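Local coordinates for protein D-glycero-beta-D-manno-heptose-1,7-bisphosphate 7-phosphatase (Mesorhizobium loti, PDB 2O2X) that removes the C-7 phosphate from D-glycero-beta-D-manno-heptose 1,7-bisphosphate with magnesium as cofactor, a step in making ADP-L-glycero-beta-D-manno-heptose, at residues A53-R58 with A95-R100; T67-R70 with P74-V77; M114-A119 with L143-K148; L158-K163 with G203-A208. All blocks are in the same frame, centred on the assembly; numbering follows the deposited sequence.

Interaction 1 (A53-R58 with A95-R100)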
loop_
_atom_site.group_PDB
_atom_site.type_symbol
_atom_site.label_atom_id
_atom_site.label_comp_id
_atom_site.label_asym_id
_atom_site.label_seq_id
_atom_site.Cartn_x
_atom_site.Cartn_y
_atom_site.Cartn_z
ATOM N N ALA A 53 4.111 8.989 -17.804
ATOM C CA ALA A 53 5.153 8.506 -18.706
ATOM C C ALA A 53 6.462 8.102 -18.004
ATOM O O ALA A 53 7.251 7.329 -18.549
ATOM C CB ALA A 53 5.443 9.567 -19.773
ATOM N N GLU A 54 6.685 8.626 -16.817
ATOM C CA GLU A 54 7.920 8.361 -16.057
ATOM C C GLU A 54 7.786 7.135 -15.153
ATOM O O GLU A 54 8.771 6.690 -14.570
ATOM C CB GLU A 54 8.293 9.583 -15.219
ATOM C CG GLU A 54 8.675 10.775 -16.063
ATOM C CD GLU A 54 9.046 12.025 -15.252
ATOM O OE1 GLU A 54 8.937 12.015 -13.990
ATOM O OE2 GLU A 54 9.481 13.014 -15.897
ATOM N N ILE A 55 6.580 6.586 -15.033
ATOM C CA ILE A 55 6.377 5.444 -14.110
ATOM C C ILE A 55 7.084 4.183 -14.607
ATOM O O ILE A 55 6.942 3.777 -15.774
ATOM C CB ILE A 55 4.872 5.180 -13.924
ATOM C CG1 ILE A 55 4.246 6.300 -13.097
ATOM C CG2 ILE A 55 4.597 3.818 -13.278
ATOM C CD1 ILE A 55 4.541 6.216 -11.571
ATOM N N VAL A 56 7.831 3.552 -13.699
ATOM C CA VAL A 56 8.490 2.275 -13.942
ATOM C C VAL A 56 8.226 1.370 -12.750
ATOM O O VAL A 56 8.439 1.789 -11.625
ATOM C CB VAL A 56 10.009 2.487 -14.078
ATOM C CG1 VAL A 56 10.747 1.178 -14.235
ATOM C CG2 VAL A 56 10.286 3.401 -15.254
ATOM N N LEU A 57 7.793 0.144 -13.009
ATOM C CA LEU A 57 7.596 -0.829 -11.944
ATOM C C LEU A 57 8.912 -1.278 -11.330
ATOM O O LEU A 57 9.949 -1.327 -12.005
ATOM C CB LEU A 57 6.849 -2.035 -12.448
ATOM C CG LEU A 57 5.434 -1.835 -12.980
ATOM C CD1 LEU A 57 4.823 -3.153 -13.284
ATOM C CD2 LEU A 57 4.591 -1.080 -12.006
ATOM N N ARG A 58 8.873 -1.604 -10.040
ATOM C CA ARG A 58 9.950 -2.351 -9.381
ATOM C C ARG A 58 9.670 -3.834 -9.585
ATOM O O ARG A 58 8.752 -4.388 -8.979
ATOM C CB ARG A 58 10.046 -1.993 -7.900
ATOM C CG ARG A 58 10.389 -0.541 -7.638
ATOM C CD ARG A 58 10.581 -0.227 -6.185
ATOM N NE ARG A 58 11.750 -0.911 -5.593
ATOM C CZ ARG A 58 11.715 -1.997 -4.838
ATOM N NH1 ARG A 58 10.573 -2.592 -4.487
ATOM N NH2 ARG A 58 12.858 -2.502 -4.411
ATOM N N ALA A 95 -4.730 10.320 -10.560
ATOM C CA ALA A 95 -5.550 9.357 -11.281
ATOM C C ALA A 95 -4.822 8.791 -12.508
ATOM O O ALA A 95 -4.824 7.585 -12.755
ATOM C CB ALA A 95 -6.898 9.998 -11.705
ATOM N N ALA A 96 -4.188 9.672 -13.267
ATOM C CA ALA A 96 -3.430 9.250 -14.447
ATOM C C ALA A 96 -2.218 8.364 -14.108
ATOM O O ALA A 96 -1.971 7.351 -14.750
ATOM C CB ALA A 96 -2.976 10.462 -15.220
ATOM N N VAL A 97 -1.460 8.782 -13.106
ATOM C CA VAL A 97 -0.267 8.048 -12.702
ATOM C C VAL A 97 -0.645 6.705 -12.101
ATOM O O VAL A 97 -0.043 5.663 -12.436
ATOM C CB VAL A 97 0.565 8.884 -11.713
ATOM C CG1 VAL A 97 1.659 8.043 -11.031
ATOM C CG2 VAL A 97 1.173 10.063 -12.417
ATOM N N ASN A 98 -1.604 6.716 -11.181
ATOM C CA ASN A 98 -2.026 5.479 -10.545
ATOM C C ASN A 98 -2.619 4.519 -11.565
ATOM O O ASN A 98 -2.376 3.308 -11.518
ATOM C CB ASN A 98 -3.017 5.726 -9.385
ATOM C CG ASN A 98 -2.942 4.621 -8.365
ATOM O OD1 ASN A 98 -1.884 4.461 -7.718
ATOM N ND2 ASN A 98 -4.003 3.821 -8.235
ATOM N N GLY A 99 -3.407 5.046 -12.498
ATOM C CA GLY A 99 -3.918 4.221 -13.577
ATOM C C GLY A 99 -2.828 3.567 -14.400
ATOM O O GLY A 99 -2.937 2.411 -14.770
ATOM N N ARG A 100 -1.767 4.317 -14.662
ATOM C CA ARG A 100 -0.623 3.780 -15.401
ATOM C C ARG A 100 0.075 2.648 -14.616
ATOM O O ARG A 100 0.455 1.617 -15.172
ATOM C CB ARG A 100 0.369 4.901 -15.796
ATOM C CG ARG A 100 1.608 4.422 -16.495
ATOM C CD ARG A 100 1.294 3.704 -17.763
ATOM N NE ARG A 100 2.488 3.419 -18.559
ATOM C CZ ARG A 100 2.496 2.610 -19.619
ATOM N NH1 ARG A 100 1.402 1.988 -20.013
ATOM N NH2 ARG A 100 3.628 2.408 -20.273
HETATM O O HOH W 1 5.092 4.730 -17.706
#

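Interaction 2 (T67-R70 with P74-V77)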
loop_
_atom_site.group_PDB
_atom_site.type_symbol
_atom_site.label_atom_id
_atom_site.label_comp_id
_atom_site.label_asym_id
_atom_site.label_seq_id
_atom_site.Cartn_x
_atom_site.Cartn_y
_atom_site.Cartn_z
ATOM N N THR A 67 1.863 -13.715 -5.801
ATOM C CA THR A 67 1.623 -14.691 -4.744
ATOM C C THR A 67 0.340 -14.408 -3.983
ATOM O O THR A 67 -0.445 -15.306 -3.733
ATOM C CB THR A 67 2.851 -14.770 -3.791
ATOM O OG1 THR A 67 3.993 -15.226 -4.534
ATOM C CG2 THR A 67 2.626 -15.692 -2.669
ATOM N N ALA A 68 0.128 -13.153 -3.607
ATOM C CA ALA A 68 -1.100 -12.749 -2.922
ATOM C C ALA A 68 -2.305 -12.997 -3.825
ATOM O O ALA A 68 -3.337 -13.535 -3.382
ATOM C CB ALA A 68 -1.029 -11.279 -2.524
ATOM N N ASN A 69 -2.198 -12.583 -5.076
ATOM C CA ASN A 69 -3.292 -12.780 -6.033
ATOM C C ASN A 69 -3.708 -14.271 -6.061
ATOM O O ASN A 69 -4.895 -14.604 -5.947
ATOM C CB ASN A 69 -2.936 -12.357 -7.471
ATOM C CG ASN A 69 -2.722 -10.848 -7.687
ATOM O OD1 ASN A 69 -2.113 -10.458 -8.695
ATOM N ND2 ASN A 69 -3.234 -9.999 -6.774
ATOM N N ARG A 70 -2.718 -15.143 -6.217
ATOM C CA ARG A 70 -3.005 -16.570 -6.375
ATOM C C ARG A 70 -3.492 -17.206 -5.065
ATOM O O ARG A 70 -4.229 -18.204 -5.089
ATOM C CB ARG A 70 -1.794 -17.303 -6.976
ATOM C CG ARG A 70 -1.433 -16.855 -8.405
ATOM C CD ARG A 70 -0.557 -17.887 -9.151
ATOM N NE ARG A 70 0.830 -17.983 -8.665
ATOM C CZ ARG A 70 1.873 -17.335 -9.183
ATOM N NH1 ARG A 70 1.720 -16.500 -10.194
ATOM N NH2 ARG A 70 3.081 -17.541 -8.696
ATOM N N PRO A 74 -6.585 -10.182 -0.591
ATOM C CA PRO A 74 -6.666 -8.862 -1.218
ATOM C C PRO A 74 -5.351 -8.077 -1.084
ATOM O O PRO A 74 -4.683 -8.134 -0.027
ATOM C CB PRO A 74 -7.785 -8.160 -0.447
ATOM C CG PRO A 74 -7.922 -8.913 0.786
ATOM C CD PRO A 74 -7.508 -10.303 0.549
ATOM N N VAL A 75 -5.008 -7.361 -2.149
ATOM C CA VAL A 75 -3.853 -6.479 -2.180
ATOM C C VAL A 75 -4.333 -5.045 -2.129
ATOM O O VAL A 75 -5.111 -4.602 -2.971
ATOM C CB VAL A 75 -2.991 -6.742 -3.421
ATOM C CG1 VAL A 75 -1.830 -5.755 -3.477
ATOM C CG2 VAL A 75 -2.487 -8.218 -3.462
ATOM N N VAL A 76 -3.909 -4.326 -1.095
ATOM C CA VAL A 76 -4.398 -2.993 -0.797
ATOM C C VAL A 76 -3.255 -1.998 -0.842
ATOM O O VAL A 76 -2.293 -2.100 -0.078
ATOM C CB VAL A 76 -5.099 -2.927 0.575
ATOM C CG1 VAL A 76 -5.601 -1.534 0.860
ATOM C CG2 VAL A 76 -6.250 -3.954 0.652
ATOM N N VAL A 77 -3.353 -1.042 -1.775
ATOM C CA VAL A 77 -2.333 0.010 -1.917
ATOM C C VAL A 77 -2.685 1.120 -0.953
ATOM O O VAL A 77 -3.815 1.599 -0.963
ATOM C CB VAL A 77 -2.265 0.532 -3.351
ATOM C CG1 VAL A 77 -1.235 1.679 -3.452
ATOM C CG2 VAL A 77 -1.900 -0.606 -4.323
#

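Interaction 3 (M114-A119 with L143-K148)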
loop_
_atom_site.group_PDB
_atom_site.type_symbol
_atom_site.label_atom_id
_atom_site.label_comp_id
_atom_site.label_asym_id
_atom_site.label_seq_id
_atom_site.Cartn_x
_atom_site.Cartn_y
_atom_site.Cartn_z
HETATM N N MSE A 114 -7.695 -2.660 -3.937
HETATM C CA MSE A 114 -8.167 -1.393 -3.390
HETATM C C MSE A 114 -6.990 -0.420 -3.386
HETATM O O MSE A 114 -5.832 -0.834 -3.187
HETATM C CB MSE A 114 -8.722 -1.584 -1.986
HETATM C CG MSE A 114 -9.287 -0.341 -1.360
HETATM SE SE MSE A 114 -10.220 -0.595 0.308
HETATM C CE MSE A 114 -11.881 -1.254 -0.407
ATOM N N VAL A 115 -7.286 0.851 -3.624
ATOM C CA VAL A 115 -6.292 1.934 -3.486
ATOM C C VAL A 115 -6.814 2.990 -2.522
ATOM O O VAL A 115 -7.927 3.501 -2.722
ATOM C CB VAL A 115 -6.007 2.607 -4.847
ATOM C CG1 VAL A 115 -5.048 3.800 -4.693
ATOM C CG2 VAL A 115 -5.444 1.591 -5.844
ATOM N N LEU A 116 -6.023 3.324 -1.502
ATOM C CA LEU A 116 -6.271 4.469 -0.629
ATOM C C LEU A 116 -5.092 5.416 -0.717
ATOM O O LEU A 116 -3.936 4.985 -0.776
ATOM C CB LEU A 116 -6.534 4.086 0.818
ATOM C CG LEU A 116 -7.641 3.038 1.007
ATOM C CD1 LEU A 116 -7.082 1.639 1.047
ATOM C CD2 LEU A 116 -8.363 3.254 2.341
ATOM N N ALA A 117 -5.378 6.708 -0.773
ATOM C CA ALA A 117 -4.348 7.720 -0.838
ATOM C C ALA A 117 -4.715 8.929 0.000
ATOM O O ALA A 117 -5.903 9.306 0.101
ATOM C CB ALA A 117 -4.104 8.149 -2.277
ATOM N N CYS A 118 -3.706 9.514 0.615
ATOM C CA CYS A 118 -3.863 10.661 1.524
ATOM C C CYS A 118 -2.966 11.805 1.093
ATOM O O CYS A 118 -1.749 11.649 1.059
ATOM C CB CYS A 118 -3.543 10.273 2.942
ATOM S SG CYS A 118 -3.863 11.684 4.074
ATOM N N ALA A 119 -3.573 12.960 0.794
ATOM C CA ALA A 119 -2.852 14.143 0.290
ATOM C C ALA A 119 -2.321 15.054 1.387
ATOM O O ALA A 119 -1.419 15.857 1.130
ATOM C CB ALA A 119 -3.745 14.936 -0.611
ATOM N N LEU A 143 -5.227 1.875 6.712
ATOM C CA LEU A 143 -5.300 0.441 6.972
ATOM C C LEU A 143 -6.605 0.112 7.694
ATOM O O LEU A 143 -7.284 -0.846 7.351
ATOM C CB LEU A 143 -4.091 -0.053 7.793
ATOM C CG LEU A 143 -2.722 -0.103 7.109
ATOM C CD1 LEU A 143 -2.160 1.280 6.850
ATOM C CD2 LEU A 143 -1.778 -0.937 7.935
ATOM N N VAL A 144 -6.941 0.914 8.694
ATOM C CA VAL A 144 -8.167 0.701 9.465
ATOM C C VAL A 144 -9.387 0.847 8.546
ATOM O O VAL A 144 -10.316 0.026 8.586
ATOM C CB VAL A 144 -8.211 1.673 10.672
ATOM C CG1 VAL A 144 -9.593 1.674 11.350
ATOM C CG2 VAL A 144 -7.128 1.330 11.644
ATOM N N GLU A 145 -9.375 1.848 7.671
ATOM C CA GLU A 145 -10.490 2.033 6.741
ATOM C C GLU A 145 -10.614 0.883 5.741
ATOM O O GLU A 145 -11.709 0.377 5.477
ATOM C CB GLU A 145 -10.338 3.355 6.019
ATOM C CG GLU A 145 -11.477 3.729 5.095
ATOM C CD GLU A 145 -12.824 3.901 5.791
ATOM O OE1 GLU A 145 -12.858 4.204 7.008
ATOM O OE2 GLU A 145 -13.847 3.752 5.098
ATOM N N ALA A 146 -9.500 0.450 5.158
ATOM C CA ALA A 146 -9.529 -0.720 4.277
ATOM C C ALA A 146 -10.071 -1.922 5.043
ATOM O O ALA A 146 -10.878 -2.717 4.509
ATOM C CB ALA A 146 -8.113 -1.005 3.735
ATOM N N GLY A 147 -9.659 -2.051 6.301
ATOM C CA GLY A 147 -10.167 -3.108 7.160
ATOM C C GLY A 147 -11.676 -3.089 7.284
ATOM O O GLY A 147 -12.320 -4.139 7.161
ATOM N N LYS A 148 -12.239 -1.909 7.521
ATOM C CA LYS A 148 -13.706 -1.793 7.630
ATOM C C LYS A 148 -14.363 -2.194 6.322
ATOM O O LYS A 148 -15.322 -2.986 6.295
ATOM C CB LYS A 148 -14.095 -0.373 7.998
ATOM C CG LYS A 148 -13.771 -0.047 9.432
ATOM C CD LYS A 148 -14.072 1.428 9.754
ATOM C CE LYS A 148 -13.550 1.782 11.155
ATOM N NZ LYS A 148 -13.446 3.248 11.430
#

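Interaction 4 (L158-K163 with G203-A208)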
loop_
_atom_site.group_PDB
_atom_site.type_symbol
_atom_site.label_atom_id
_atom_site.label_comp_id
_atom_site.label_asym_id
_atom_site.label_seq_id
_atom_site.Cartn_x
_atom_site.Cartn_y
_atom_site.Cartn_z
ATOM N N LEU A 158 -0.286 -8.203 6.458
ATOM C CA LEU A 158 1.110 -7.845 6.292
ATOM C C LEU A 158 1.183 -6.514 5.572
ATOM O O LEU A 158 0.265 -6.149 4.851
ATOM C CB LEU A 158 1.781 -8.906 5.418
ATOM C CG LEU A 158 1.609 -10.369 5.871
ATOM C CD1 LEU A 158 2.289 -11.274 4.842
ATOM C CD2 LEU A 158 2.193 -10.600 7.252
ATOM N N ILE A 159 2.275 -5.787 5.790
ATOM C CA ILE A 159 2.521 -4.537 5.081
ATOM C C ILE A 159 3.950 -4.548 4.552
ATOM O O ILE A 159 4.860 -5.083 5.211
ATOM C CB ILE A 159 2.265 -3.277 5.928
ATOM C CG1 ILE A 159 2.371 -1.996 5.055
ATOM C CG2 ILE A 159 3.146 -3.234 7.193
ATOM C CD1 ILE A 159 1.654 -0.780 5.605
ATOM N N VAL A 160 4.137 -3.989 3.356
ATOM C CA VAL A 160 5.442 -3.830 2.722
ATOM C C VAL A 160 5.564 -2.378 2.271
ATOM O O VAL A 160 4.648 -1.833 1.649
ATOM C CB VAL A 160 5.580 -4.756 1.526
ATOM C CG1 VAL A 160 7.001 -4.652 0.981
ATOM C CG2 VAL A 160 5.181 -6.177 1.897
ATOM N N GLY A 161 6.672 -1.733 2.592
ATOM C CA GLY A 161 6.974 -0.398 2.109
ATOM C C GLY A 161 8.433 -0.057 2.284
ATOM O O GLY A 161 9.152 -0.838 2.928
ATOM N N ASP A 162 8.871 1.094 1.775
ATOM C CA ASP A 162 10.286 1.456 1.908
ATOM C C ASP A 162 10.531 2.550 2.913
ATOM O O ASP A 162 11.662 3.008 3.054
ATOM C CB ASP A 162 10.927 1.798 0.544
ATOM C CG ASP A 162 10.655 3.216 0.069
ATOM O OD1 ASP A 162 9.546 3.702 0.264
ATOM O OD2 ASP A 162 11.569 3.796 -0.547
ATOM N N LYS A 163 9.487 2.963 3.629
ATOM C CA LYS A 163 9.635 4.017 4.630
ATOM C C LYS A 163 9.248 3.515 6.011
ATOM O O LYS A 163 8.374 2.674 6.167
ATOM C CB LYS A 163 8.843 5.256 4.204
ATOM C CG LYS A 163 9.572 5.953 3.017
ATOM C CD LYS A 163 8.743 6.924 2.190
ATOM C CE LYS A 163 9.470 7.277 0.852
ATOM N NZ LYS A 163 9.245 6.295 -0.297
ATOM N N GLY A 203 11.814 -14.228 -0.340
ATOM C CA GLY A 203 11.299 -15.553 -0.009
ATOM C C GLY A 203 10.594 -15.622 1.319
ATOM O O GLY A 203 9.594 -16.317 1.442
ATOM N N ASP A 204 11.148 -14.939 2.322
ATOM C CA ASP A 204 10.528 -14.880 3.644
ATOM C C ASP A 204 9.153 -14.245 3.514
ATOM O O ASP A 204 8.184 -14.704 4.107
ATOM C CB ASP A 204 11.357 -14.066 4.652
ATOM C CG ASP A 204 12.776 -14.612 4.858
ATOM O OD1 ASP A 204 12.953 -15.842 4.842
ATOM O OD2 ASP A 204 13.708 -13.792 5.019
ATOM N N LEU A 205 9.075 -13.131 2.789
ATOM C CA LEU A 205 7.785 -12.498 2.569
ATOM C C LEU A 205 6.781 -13.404 1.842
ATOM O O LEU A 205 5.621 -13.501 2.255
ATOM C CB LEU A 205 7.965 -11.174 1.799
ATOM C CG LEU A 205 6.724 -10.488 1.238
ATOM C CD1 LEU A 205 5.823 -10.120 2.389
ATOM C CD2 LEU A 205 7.084 -9.261 0.413
ATOM N N LEU A 206 7.224 -14.068 0.774
ATOM C CA LEU A 206 6.354 -14.955 0.013
ATOM C C LEU A 206 5.855 -16.095 0.894
ATOM O O LEU A 206 4.683 -16.450 0.810
ATOM C CB LEU A 206 7.003 -15.487 -1.279
ATOM C CG LEU A 206 7.489 -14.417 -2.263
ATOM C CD1 LEU A 206 7.796 -15.053 -3.601
ATOM C CD2 LEU A 206 6.473 -13.294 -2.457
ATOM N N ALA A 207 6.716 -16.652 1.740
ATOM C CA ALA A 207 6.271 -17.710 2.644
ATOM C C ALA A 207 5.186 -17.194 3.568
ATOM O O ALA A 207 4.180 -17.877 3.844
ATOM C CB ALA A 207 7.433 -18.248 3.445
ATOM N N ALA A 208 5.355 -15.969 4.051
ATOM C CA ALA A 208 4.371 -15.369 4.964
ATOM C C ALA A 208 3.003 -15.153 4.281
ATOM O O ALA A 208 1.959 -15.376 4.898
ATOM C CB ALA A 208 4.920 -14.082 5.518
#

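Interaction 1 (A53-R58 with A95-R100)
Ile55 lays the end of its longer branch against one methyl of Val97, the two side chains crossing at about a right angle. Its terminal CD1 lies 3.5 Å from Val97 CG1, tighter than an ordinary van der Waals contact, and Ile55 CG1 follows at 3.7 Å from the same Val97 CG1. That methyl stands anti to the backbone N of Val97 (chi1 168°), which turns it toward the isoleucine. One helical turn on, Arg100 runs its aliphatic part alongside Ile55, with CG 4.2 Å from Ile55 CB. The guanidinium makes no direct hydrogen bond to residues 53-58; a water in its plane, at the edge, accepts from Arg100 NE at 3.0 Å and donates to Ile55 O at 2.8 Å. Further along helix 91-107, Val101 and Leu104 also receive Ile55, while Val97 touches Arg38, a substrate-binding residue by similarity. The loop of 53-58 is thus laid on the helix close to the probable active site, where Asn98 OD1 is hydrogen-bonded to Arg38 NH1. With no direct hydrogen bond between the segments, their union rests on apolar packing around Ile55 and a single water bridge, the latter satisfying a loop carbonyl and one N-H of Arg100.

Interaction 2 (T67-R70 with P74-V77)
Ala68 CB and Val75 CG2 meet at 3.5 Å, methyl against methyl, where the inner face of helix 62-71 lies over the start of strand 75-80. The same CG2 also carries the second contact, 3.8 Å from Asn69 ND2, so a single branch of the valine serves both helix residues. Val75 has its CG1 anti to the backbone N (chi1 177°), leaving CG2 beside that nitrogen and directed at the helix. Asn69 starts out from its backbone away from the strand, but its amide end comes back across the valine at about a right angle. What fixes that amide is a hydrogen bond from Asn69 ND2 to Phe111 O, so its approach to the methyl is packing and its N-H group is satisfied by the loop leading to strand 114-118. On the strand side, Val75 N is bonded to Asp113 OD2, and Leu36 packs beside the valine. Ala68 is flanked in turn by Leu34 and by Ile209 of helix 199-211. Only three residues separate the two segments, so the contact closes a short connection from helix to strand. It belongs to the beta-alpha-beta crossover formed by strand 34-36, helix 62-71 and strand 75-80, a building unit of the Rossmann-like HAD fold.

Interaction 3 (M114-A119 with L143-K148)
Met114, present as selenomethionine, reaches over Ala146 with its selenium, which lies 4.0 Å from both Ala146 CB and Ala146 CA. The chain leaves the strand extended, with CG anti to the backbone N (chi1 -178°), and bends only at its last torsion, carrying the terminal methyl round beyond the selenium. Val115 points to the other face of the sheet, toward Asn98 of helix 91-107. Leu116 returns to the helix 141-150 side and divides its two methyls: CD1 is 3.9 Å from Ala146 CB, whereas CD2 lies 4.2 Å from Glu145 CB and equally near its CG. Here the leucine and the glutamate cross at about a right angle, so Leu116 meets the aliphatic part of Glu145. The carboxylate is engaged by a salt bridge from its OE2 to Arg149 NE, one turn further along the helix. Ala146 therefore receives both strand residues on its small methyl, and Val76 and Ile19 of adjoining strands add to the apolar layer. Strand and helix run nearly antiparallel, at 148° between their directions, with their axes 9.7 Å apart at closest approach. Such packing of an antiparallel-running helix over a strand of the central sheet is characteristic of the three-layered alpha/beta core of HAD phosphatases.

Interaction 4 (L158-K163 with G203-A208)
Strand 158-161 of the central HAD sheet leads into a loop of the probable active site, and helix 199-211 packs on one face of it. Leu158 opens the contact: its CD1 lies 3.9 Å from Ala208 CB and more loosely, at 4.5 Å, from Leu205 CD1. Two residues on, Val160 and Leu205 reach toward each other tip to tip. The valine offers CG2, 3.9 Å from Leu205 CD2 and 4.0 Å from Leu205 CD1, so its methyl sits against the fork of the leucine. Leu205 extends with CG anti to the backbone N (chi1 169°), which carries that fork out from the helix toward the sheet. The intervening Ile159 points to the opposite face, as the alternation of a strand requires, and touches Phe35 of the neighbouring strand. Strand and helix run close to antiparallel, at 152°, with axes 10.7 Å apart at closest approach; this is one flank of the alpha/beta/alpha sandwich of a Rossmann-like fold, and Trp179 of strand 177-181 packs against both Leu205 and Ala208. Past Gly161 the strand ends in residues of the probable catalytic site. By similarity Asp162 and Lys163 bind magnesium, Lys163 also the substrate. Lys163 NZ forms a salt bridge with Asp162 OD1 at 2.7 Å, meeting the syn lone pair of that oxygen, and a second one with Asp45 OD2, so the ammonium joins two carboxylates. Asp162 also touches Asp37, the nucleophile by similarity, whose backbone is hydrogen-bonded to that of Val160.

Following the chain from its N terminus, interaction 1 opens first, in the loop before helix 62-71, and closes on helix 91-107. Interaction 2 is nested within the stretch of chain that interaction 1 closes, joining helix 62-71 to the strand directly after it. Interaction 3 then opens on strand 114-118 and closes on helix 141-150; interaction 4 follows in series, from strand 158-161 to helix 199-211, and none of the loops cross. Interactions 2, 3 and 4 share one sheet: strands 75-80 and 114-118 are neighbours, with Val77 probably hydrogen-bonded to Met114 and Leu116. Thr67 meets Leu206 between interactions 2 and 4, Leu143 meets Ile159 between 3 and 4, and helix 91-107 and strand 114-118 bring interactions 1 and 3 into touch.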